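Local structure of putative cytoplasmic protein (Enterobacter cloacae, 4HFK) at residues N26-V31 with P60-Y65; I128-H133 with C154-S159. The protein is probably a type VI secretion effector amidase that cleaves peptide bonds in bacterial peptidoglycan. All coordinates share one frame; numbering follows the deposited sequence.

How the contacts relate
Contact 1 joins two helices, 21-30 and 59-68, and is only partly buried; contact 2 sets the inner sheet strand 126-133 against the loop that follows strand 140-145, and four of its five touching residues are buried. The chemistry follows the place. Residues 26-31 and 60-65 combine apolar packing with hydrogen bonds among carboxylate, phenol and guanidinium groups, whereas 128-133 and 154-159 meet through aromatic and aliphatic groups without a hydrogen bond between them. Lying on opposite sides of the chain's centre, their own centres about 19 Å apart, they do not touch, although strand 140-145 receives side chains from both.

Contact 1. Residues N26-V31 with P60-Y65; sequences NRFKEV and PIRMSY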
ATOM      1  N   ASN A  26     -35.141  15.208 -17.556  1.00 15.94           N
ATOM      2  CA  ASN A  26     -35.995  14.267 -16.827  1.00 17.15           C
ATOM      3  C   ASN A  26     -35.305  12.930 -16.551  1.00 14.81           C
ATOM      4  O   ASN A  26     -35.475  12.348 -15.482  1.00 18.70           O
ATOM      5  CB  ASN A  26     -37.321  14.037 -17.575  1.00 17.78           C
ATOM      6  CG  ASN A  26     -38.218  15.275 -17.570  1.00 23.24           C
ATOM      7  OD1 ASN A  26     -38.252  16.025 -16.594  1.00 19.66           O
ATOM      8  ND2 ASN A  26     -38.939  15.490 -18.664  1.00 23.99           N
ATOM      9  N   ARG A  27     -34.541  12.438 -17.518  1.00 14.99           N
ATOM     10  CA  ARG A  27     -33.806  11.193 -17.324  1.00 13.07           C
ATOM     11  C   ARG A  27     -32.735  11.385 -16.259  1.00 13.27           C
ATOM     12  O   ARG A  27     -32.526  10.516 -15.413  1.00 13.55           O
ATOM     13  CB  ARG A  27     -33.170  10.716 -18.640  1.00 11.31           C
ATOM     14  CG  ARG A  27     -34.162  10.350 -19.760  1.00 16.11           C
ATOM     15  CD  ARG A  27     -35.060   9.146 -19.429  1.00 15.57           C
ATOM     16  NE  ARG A  27     -36.120   9.482 -18.477  1.00 21.45           N
ATOM     17  CZ  ARG A  27     -37.184  10.235 -18.765  1.00 23.66           C
ATOM     18  NH1 ARG A  27     -37.346  10.729 -19.990  1.00 19.21           N
ATOM     19  NH2 ARG A  27     -38.087  10.499 -17.826  1.00 19.63           N
ATOM     20  N   PHE A  28     -32.066  12.534 -16.284  1.00 11.84           N
ATOM     21  CA  PHE A  28     -31.016  12.777 -15.303  1.00 14.66           C
ATOM     22  C   PHE A  28     -31.586  12.799 -13.892  1.00 13.44           C
ATOM     23  O   PHE A  28     -30.972  12.255 -12.959  1.00 13.24           O
ATOM     24  CB  PHE A  28     -30.247  14.066 -15.592  1.00 12.59           C
ATOM     25  CG  PHE A  28     -29.003  14.211 -14.764  1.00 13.97           C
ATOM     26  CD1 PHE A  28     -27.764  13.876 -15.290  1.00 15.29           C
ATOM     27  CD2 PHE A  28     -29.078  14.647 -13.446  1.00 12.94           C
ATOM     28  CE1 PHE A  28     -26.610  13.993 -14.523  1.00 15.63           C
ATOM     29  CE2 PHE A  28     -27.932  14.770 -12.665  1.00 13.31           C
ATOM     30  CZ  PHE A  28     -26.692  14.445 -13.207  1.00 14.65           C
ATOM     31  N   LYS A  29     -32.760  13.417 -13.738  1.00 14.83           N
ATOM     32  CA  LYS A  29     -33.434  13.489 -12.440  1.00 17.16           C
ATOM     33  C   LYS A  29     -33.582  12.105 -11.836  1.00 13.56           C
ATOM     34  O   LYS A  29     -33.427  11.919 -10.626  1.00 14.50           O
ATOM     35  CB  LYS A  29     -34.840  14.105 -12.577  1.00 21.46           C
ATOM     36  CG  LYS A  29     -34.896  15.628 -12.566  1.00 29.33           C
ATOM     37  CD  LYS A  29     -36.350  16.127 -12.592  1.00 33.05           C
ATOM     38  CE  LYS A  29     -37.076  15.800 -11.290  1.00 41.57           C
ATOM     39  NZ  LYS A  29     -38.480  16.316 -11.264  1.00 51.57           N
ATOM     40  N   GLU A  30     -33.896  11.133 -12.686  1.00 15.39           N
ATOM     41  CA  GLU A  30     -34.153   9.774 -12.223  1.00 15.49           C
ATOM     42  C   GLU A  30     -32.909   9.127 -11.636  1.00 15.70           C
ATOM     43  O   GLU A  30     -33.014   8.224 -10.806  1.00 14.73           O
ATOM     44  CB  GLU A  30     -34.719   8.920 -13.362  1.00 16.46           C
ATOM     45  CG  GLU A  30     -36.160   9.291 -13.731  1.00 17.53           C
ATOM     46  CD  GLU A  30     -36.543   8.845 -15.123  1.00 19.50           C
ATOM     47  OE1 GLU A  30     -35.651   8.382 -15.874  1.00 19.79           O
ATOM     48  OE2 GLU A  30     -37.740   8.972 -15.476  1.00 28.28           O
ATOM     49  N   VAL A  31     -31.732   9.593 -12.054  1.00 12.07           N
ATOM     50  CA  VAL A  31     -30.483   9.040 -11.520  1.00 14.56           C
ATOM     51  C   VAL A  31     -29.696  10.053 -10.688  1.00 14.77           C
ATOM     52  O   VAL A  31     -28.538   9.815 -10.349  1.00 14.60           O
ATOM     53  CB  VAL A  31     -29.580   8.467 -12.636  1.00 14.83           C
ATOM     54  CG1 VAL A  31     -30.148   7.163 -13.168  1.00 13.00           C
ATOM     55  CG2 VAL A  31     -29.424   9.481 -13.762  1.00  9.72           C
ATOM     56  N   PRO A  60     -20.087   9.245 -14.789  1.00 10.51           N
ATOM     57  CA  PRO A  60     -20.250   8.729 -16.156  1.00  8.97           C
ATOM     58  C   PRO A  60     -21.406   7.742 -16.264  1.00  9.44           C
ATOM     59  O   PRO A  60     -21.937   7.542 -17.352  1.00 10.75           O
ATOM     60  CB  PRO A  60     -18.925   7.992 -16.422  1.00  7.56           C
ATOM     61  CG  PRO A  60     -18.400   7.636 -15.058  1.00 11.19           C
ATOM     62  CD  PRO A  60     -18.813   8.808 -14.182  1.00 10.82           C
ATOM     63  N   ILE A  61     -21.774   7.105 -15.160  1.00  8.21           N
ATOM     64  CA  ILE A  61     -22.888   6.158 -15.185  1.00  9.69           C
ATOM     65  C   ILE A  61     -24.229   6.881 -15.415  1.00 10.54           C
ATOM     66  O   ILE A  61     -25.055   6.439 -16.226  1.00 10.50           O
ATOM     67  CB  ILE A  61     -22.925   5.302 -13.899  1.00  9.26           C
ATOM     68  CG1 ILE A  61     -21.628   4.493 -13.770  1.00  9.84           C
ATOM     69  CG2 ILE A  61     -24.102   4.350 -13.926  1.00  9.55           C
ATOM     70  CD1 ILE A  61     -21.479   3.736 -12.449  1.00  7.26           C
ATOM     71  N   ARG A  62     -24.431   8.002 -14.725  1.00 10.82           N
ATOM     72  CA  ARG A  62     -25.647   8.799 -14.895  1.00  9.79           C
ATOM     73  C   ARG A  62     -25.794   9.274 -16.323  1.00 11.38           C
ATOM     74  O   ARG A  62     -26.871   9.166 -16.918  1.00 10.90           O
ATOM     75  CB  ARG A  62     -25.624  10.018 -13.972  1.00 10.11           C
ATOM     76  CG  ARG A  62     -25.669   9.693 -12.482  1.00 10.57           C
ATOM     77  CD  ARG A  62     -25.868  10.979 -11.677  1.00 14.60           C
ATOM     78  NE  ARG A  62     -25.827  10.747 -10.236  1.00 11.18           N
ATOM     79  CZ  ARG A  62     -24.748  10.947  -9.486  1.00 16.63           C
ATOM     80  NH1 ARG A  62     -23.627  11.389 -10.047  1.00 15.84           N
ATOM     81  NH2 ARG A  62     -24.789  10.714  -8.178  1.00 13.85           N
ATOM     82  N   MET A  63     -24.709   9.797 -16.889  1.00 10.00           N
ATOM     83  CA  MET A  63     -24.804  10.352 -18.235  1.00 10.88           C
ATOM     84  C   MET A  63     -24.993   9.238 -19.261  1.00 10.84           C
ATOM     85  O   MET A  63     -25.588   9.464 -20.313  1.00 11.89           O
ATOM     86  CB  MET A  63     -23.586  11.225 -18.574  1.00 10.02           C
ATOM     87  CG  MET A  63     -23.781  12.115 -19.807  1.00 16.97           C
ATOM     88  SD  MET A  63     -25.198  13.248 -19.716  1.00 20.95           S
ATOM     89  CE  MET A  63     -24.830  14.045 -18.151  1.00  9.06           C
ATOM     90  N   SER A  64     -24.495   8.041 -18.945  1.00  7.25           N
ATOM     91  CA  SER A  64     -24.698   6.871 -19.797  1.00 10.62           C
ATOM     92  C   SER A  64     -26.184   6.539 -19.827  1.00 12.06           C
ATOM     93  O   SER A  64     -26.734   6.219 -20.879  1.00 10.82           O
ATOM     94  CB  SER A  64     -23.937   5.658 -19.257  1.00  9.22           C
ATOM     95  OG  SER A  64     -22.541   5.816 -19.400  1.00 11.12           O
ATOM     96  N   TYR A  65     -26.821   6.608 -18.660  1.00  9.78           N
ATOM     97  CA  TYR A  65     -28.263   6.396 -18.555  1.00 13.40           C
ATOM     98  C   TYR A  65     -29.035   7.420 -19.381  1.00 13.88           C
ATOM     99  O   TYR A  65     -29.972   7.066 -20.109  1.00 11.99           O
ATOM    100  CB  TYR A  65     -28.718   6.495 -17.096  1.00 10.19           C
ATOM    101  CG  TYR A  65     -30.220   6.406 -16.928  1.00 11.15           C
ATOM    102  CD1 TYR A  65     -30.884   5.197 -17.072  1.00 12.65           C
ATOM    103  CD2 TYR A  65     -30.965   7.528 -16.622  1.00 12.21           C
ATOM    104  CE1 TYR A  65     -32.263   5.114 -16.918  1.00 16.25           C
ATOM    105  CE2 TYR A  65     -32.334   7.463 -16.461  1.00 15.65           C
ATOM    106  CZ  TYR A  65     -32.978   6.254 -16.611  1.00 18.70           C
ATOM    107  OH  TYR A  65     -34.344   6.196 -16.450  1.00 17.13           O
TER
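Arg62 is the first residue of 60-65 to reach 26-31, and its extended side chain runs past Val31 until NE donates to Val31 O at 2.9 Å. That oxygen lies in the guanidinium plane, but the N-H...O angle of 137° shows a clearly bent bond. The same guanidinium uses NH2 for Val33 O, so two carbonyls just beyond helix 21-30 are held by one arginine. Farther back along the side chain, Arg62 CD lies 3.9 Å from Phe28 CZ, and Arg62 CB meets Val31 CG2. Met63 follows, bent at its second and third torsions, which brings CE to the edge of the Phe28 ring, 4.0 Å from CE1. Phe28 also touches Thr143 and Leu144 of strand 140-145, and Met63 touches Val142, so this side of the helix pair faces the sheet. One turn on from Arg62, Tyr65 has CG anti to the backbone N (chi1 175°), and its ring reaches Arg27, Glu30 and Val31. Val31 CG1 sits over one face of the Tyr65 ring, 4.0 Å from its centroid, a CH-pi contact, while Arg27 O approaches the ring edge. Tyr65 OH then donates to Glu30 OE1 at 2.6 Å. Glu30 OE1 has a second donor, Arg27 NE at 2.9 Å, on the other face of the carboxylate from Tyr65 OH; Arg27 NH2 completes the side-on salt bridge to Glu30 OE2 at 2.8 Å. With three bonds to its two oxygens, the carboxylate is restrained in rotation and its negative charge is probably stabilised. The axes of the short segments 26-30 and 60-65 approach to 9.1 Å with 137° between their directions, an inclined helix-helix packing nearer antiparallel than parallel, in the helical part of a protein assigned to the papain-like peptidase clan CA.

Contact 2. Residues I128-H133 with C154-S159; sequences IIFTGH and CHFLGS
Phe130 and His155 bring the backbones nearest, with 6.1 Å from CA to CA, where the extended strand 128-133 passes the irregular segment 154-159 without any hydrogen bond between the two. The Phe130 ring projects from the strand toward that segment. Over one face of the Phe130 ring lies the backbone of His155, its N 3.5 Å above the ring centre, and the CB of His155 adds a CH-pi contact at 4.3 Å from the Phe130 centroid. Ile128 CG1 is on the opposite face, 4.0 Å from the Phe130 plane and displaced toward the rim, so the phenylalanine is sandwiched between its own strand and the loop. The edge of Phe130 is turned into the face of Phe156: the centroids are 4.9 Å apart and the planes 78° from each other, a T-shaped pair. Strand 126-133 is an inner strand of the four-stranded antiparallel sheet, bonded on one side to 140-145 and on the other to 166-174, and the loop between those two neighbours here folds back over one sheet face. Trp145 of strand 140-145 joins the same cluster edge-to-face with Phe156, and Ile128 CD1 reaches Phe156 CZ at 4.0 Å. Beyond Phe156 the chain reverses in a type II beta turn closed by Ser159 N to Phe156 O at 3.1 Å; Gly158 supplies its positive phi of 70°. Two further ties restrain the loop: His155 ND1 is hydrogen-bonded to Asn162 OD1, and Cys154, whose CB lies 4.1 Å from Phe130 CZ, forms a disulfide with Cys150.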
ATOM      1  N   ILE A 128     -22.909  19.888 -20.292  1.00 10.71           N
ATOM      2  CA  ILE A 128     -21.674  20.613 -19.986  1.00 10.86           C
ATOM      3  C   ILE A 128     -20.627  19.707 -19.335  1.00 13.35           C
ATOM      4  O   ILE A 128     -20.960  18.786 -18.575  1.00 10.89           O
ATOM      5  CB  ILE A 128     -21.948  21.859 -19.100  1.00 12.49           C
ATOM      6  CG1 ILE A 128     -20.720  22.779 -19.026  1.00 12.54           C
ATOM      7  CG2 ILE A 128     -22.416  21.445 -17.707  1.00 11.48           C
ATOM      8  CD1 ILE A 128     -21.037  24.175 -18.455  1.00 15.82           C
ATOM      9  N   ILE A 129     -19.365  19.966 -19.662  1.00  8.58           N
ATOM     10  CA  ILE A 129     -18.250  19.249 -19.072  1.00 12.90           C
ATOM     11  C   ILE A 129     -17.335  20.260 -18.415  1.00 15.84           C
ATOM     12  O   ILE A 129     -16.907  21.224 -19.064  1.00 13.18           O
ATOM     13  CB  ILE A 129     -17.408  18.536 -20.138  1.00 12.21           C
ATOM     14  CG1 ILE A 129     -18.261  17.540 -20.927  1.00 15.45           C
ATOM     15  CG2 ILE A 129     -16.211  17.847 -19.482  1.00 10.22           C
ATOM     16  CD1 ILE A 129     -17.497  16.873 -22.071  1.00 17.94           C
ATOM     17  N   PHE A 130     -17.041  20.049 -17.136  1.00 10.43           N
ATOM     18  CA  PHE A 130     -16.061  20.866 -16.438  1.00 11.44           C
ATOM     19  C   PHE A 130     -14.815  20.015 -16.314  1.00 14.63           C
ATOM     20  O   PHE A 130     -14.876  18.929 -15.754  1.00 11.52           O
ATOM     21  CB  PHE A 130     -16.551  21.216 -15.033  1.00 10.10           C
ATOM     22  CG  PHE A 130     -17.901  21.866 -15.011  1.00 13.47           C
ATOM     23  CD1 PHE A 130     -18.031  23.231 -15.245  1.00 10.76           C
ATOM     24  CD2 PHE A 130     -19.047  21.114 -14.769  1.00 12.07           C
ATOM     25  CE1 PHE A 130     -19.283  23.841 -15.233  1.00 13.25           C
ATOM     26  CE2 PHE A 130     -20.305  21.716 -14.753  1.00 13.17           C
ATOM     27  CZ  PHE A 130     -20.423  23.080 -14.983  1.00 13.78           C
ATOM     28  N   THR A 131     -13.689  20.499 -16.827  1.00 12.77           N
ATOM     29  CA  THR A 131     -12.427  19.781 -16.670  1.00 14.35           C
ATOM     30  C   THR A 131     -11.446  20.645 -15.890  1.00 15.81           C
ATOM     31  O   THR A 131     -11.532  21.872 -15.934  1.00 13.00           O
ATOM     32  CB  THR A 131     -11.825  19.401 -18.029  1.00 15.18           C
ATOM     33  OG1 THR A 131     -11.699  20.575 -18.833  1.00 25.74           O
ATOM     34  CG2 THR A 131     -12.732  18.414 -18.746  1.00 17.78           C
ATOM     35  N   GLY A 132     -10.520  20.008 -15.178  1.00 15.29           N
ATOM     36  CA  GLY A 132      -9.558  20.732 -14.367  1.00 17.10           C
ATOM     37  C   GLY A 132      -8.674  19.785 -13.579  1.00 17.38           C
ATOM     38  O   GLY A 132      -8.690  18.577 -13.809  1.00 12.83           O
ATOM     39  N   HIS A 133      -7.904  20.327 -12.641  1.00 16.28           N
ATOM     40  CA  HIS A 133      -7.007  19.504 -11.840  1.00 16.23           C
ATOM     41  C   HIS A 133      -7.428  19.548 -10.367  1.00 17.06           C
ATOM     42  O   HIS A 133      -8.087  20.500  -9.935  1.00 16.08           O
ATOM     43  CB  HIS A 133      -5.565  19.995 -12.015  1.00 20.65           C
ATOM     44  CG  HIS A 133      -5.339  21.390 -11.511  1.00 34.92           C
ATOM     45  ND1 HIS A 133      -5.442  22.499 -12.315  1.00 37.12           N
ATOM     46  CD2 HIS A 133      -5.028  21.841 -10.268  1.00 28.17           C
ATOM     47  CE1 HIS A 133      -5.195  23.588 -11.592  1.00 33.43           C
ATOM     48  NE2 HIS A 133      -4.942  23.213 -10.356  1.00 30.13           N
ATOM     49  N   CYS A 154     -22.798  22.177 -10.182  1.00 16.14           N
ATOM     50  CA  CYS A 154     -21.908  22.783 -11.172  1.00 15.37           C
ATOM     51  C   CYS A 154     -20.483  22.818 -10.632  1.00 15.57           C
ATOM     52  O   CYS A 154     -20.272  22.697  -9.427  1.00 12.43           O
ATOM     53  CB  CYS A 154     -22.377  24.191 -11.533  1.00 18.20           C
ATOM     54  SG  CYS A 154     -23.954  24.218 -12.444  1.00 25.83           S
ATOM     55  N   HIS A 155     -19.508  22.958 -11.526  1.00 13.69           N
ATOM     56  CA  HIS A 155     -18.116  23.104 -11.114  1.00 12.90           C
ATOM     57  C   HIS A 155     -17.421  24.197 -11.925  1.00 13.88           C
ATOM     58  O   HIS A 155     -16.366  23.977 -12.535  1.00  9.58           O
ATOM     59  CB  HIS A 155     -17.375  21.756 -11.181  1.00 12.26           C
ATOM     60  CG  HIS A 155     -17.935  20.732 -10.245  1.00 13.01           C
ATOM     61  ND1 HIS A 155     -17.684  20.741  -8.891  1.00 13.66           N
ATOM     62  CD2 HIS A 155     -18.788  19.694 -10.460  1.00 13.44           C
ATOM     63  CE1 HIS A 155     -18.329  19.742  -8.311  1.00 14.97           C
ATOM     64  NE2 HIS A 155     -19.008  19.093  -9.247  1.00 16.67           N
ATOM     65  N   PHE A 156     -18.041  25.376 -11.929  1.00  9.54           N
ATOM     66  CA  PHE A 156     -17.411  26.575 -12.447  1.00 13.14           C
ATOM     67  C   PHE A 156     -16.377  27.009 -11.422  1.00 12.26           C
ATOM     68  O   PHE A 156     -16.293  26.423 -10.334  1.00  9.34           O
ATOM     69  CB  PHE A 156     -18.441  27.698 -12.608  1.00 13.35           C
ATOM     70  CG  PHE A 156     -19.524  27.403 -13.618  1.00 15.80           C
ATOM     71  CD1 PHE A 156     -19.293  27.600 -14.981  1.00 13.57           C
ATOM     72  CD2 PHE A 156     -20.776  26.956 -13.204  1.00 11.88           C
ATOM     73  CE1 PHE A 156     -20.293  27.337 -15.922  1.00 14.86           C
ATOM     74  CE2 PHE A 156     -21.777  26.691 -14.133  1.00 13.57           C
ATOM     75  CZ  PHE A 156     -21.536  26.879 -15.491  1.00 13.01           C
ATOM     76  N   LEU A 157     -15.593  28.028 -11.765  1.00 11.75           N
ATOM     77  CA  LEU A 157     -14.713  28.661 -10.786  1.00 14.75           C
ATOM     78  C   LEU A 157     -15.554  29.047  -9.577  1.00 13.56           C
ATOM     79  O   LEU A 157     -16.677  29.528  -9.723  1.00 15.08           O
ATOM     80  CB  LEU A 157     -14.044  29.912 -11.373  1.00 13.06           C
ATOM     81  CG  LEU A 157     -13.033  29.690 -12.500  1.00 17.62           C
ATOM     82  CD1 LEU A 157     -12.583  31.024 -13.105  1.00 13.56           C
ATOM     83  CD2 LEU A 157     -11.827  28.893 -11.999  1.00 16.67           C
ATOM     84  N   GLY A 158     -15.030  28.796  -8.384  1.00 14.47           N
ATOM     85  CA  GLY A 158     -15.715  29.184  -7.167  1.00 14.44           C
ATOM     86  C   GLY A 158     -16.984  28.427  -6.795  1.00 19.76           C
ATOM     87  O   GLY A 158     -17.645  28.804  -5.815  1.00 17.37           O
ATOM     88  N   SER A 159     -17.341  27.382  -7.545  1.00 16.52           N
ATOM     89  CA  SER A 159     -18.523  26.583  -7.192  1.00 15.80           C
ATOM     90  C   SER A 159     -18.303  25.902  -5.839  1.00 13.98           C
ATOM     91  O   SER A 159     -17.222  25.360  -5.578  1.00 15.39           O
ATOM     92  CB  SER A 159     -18.867  25.532  -8.265  1.00 14.66           C
ATOM     93  OG  SER A 159     -19.444  26.109  -9.430  1.00 14.06           O
TER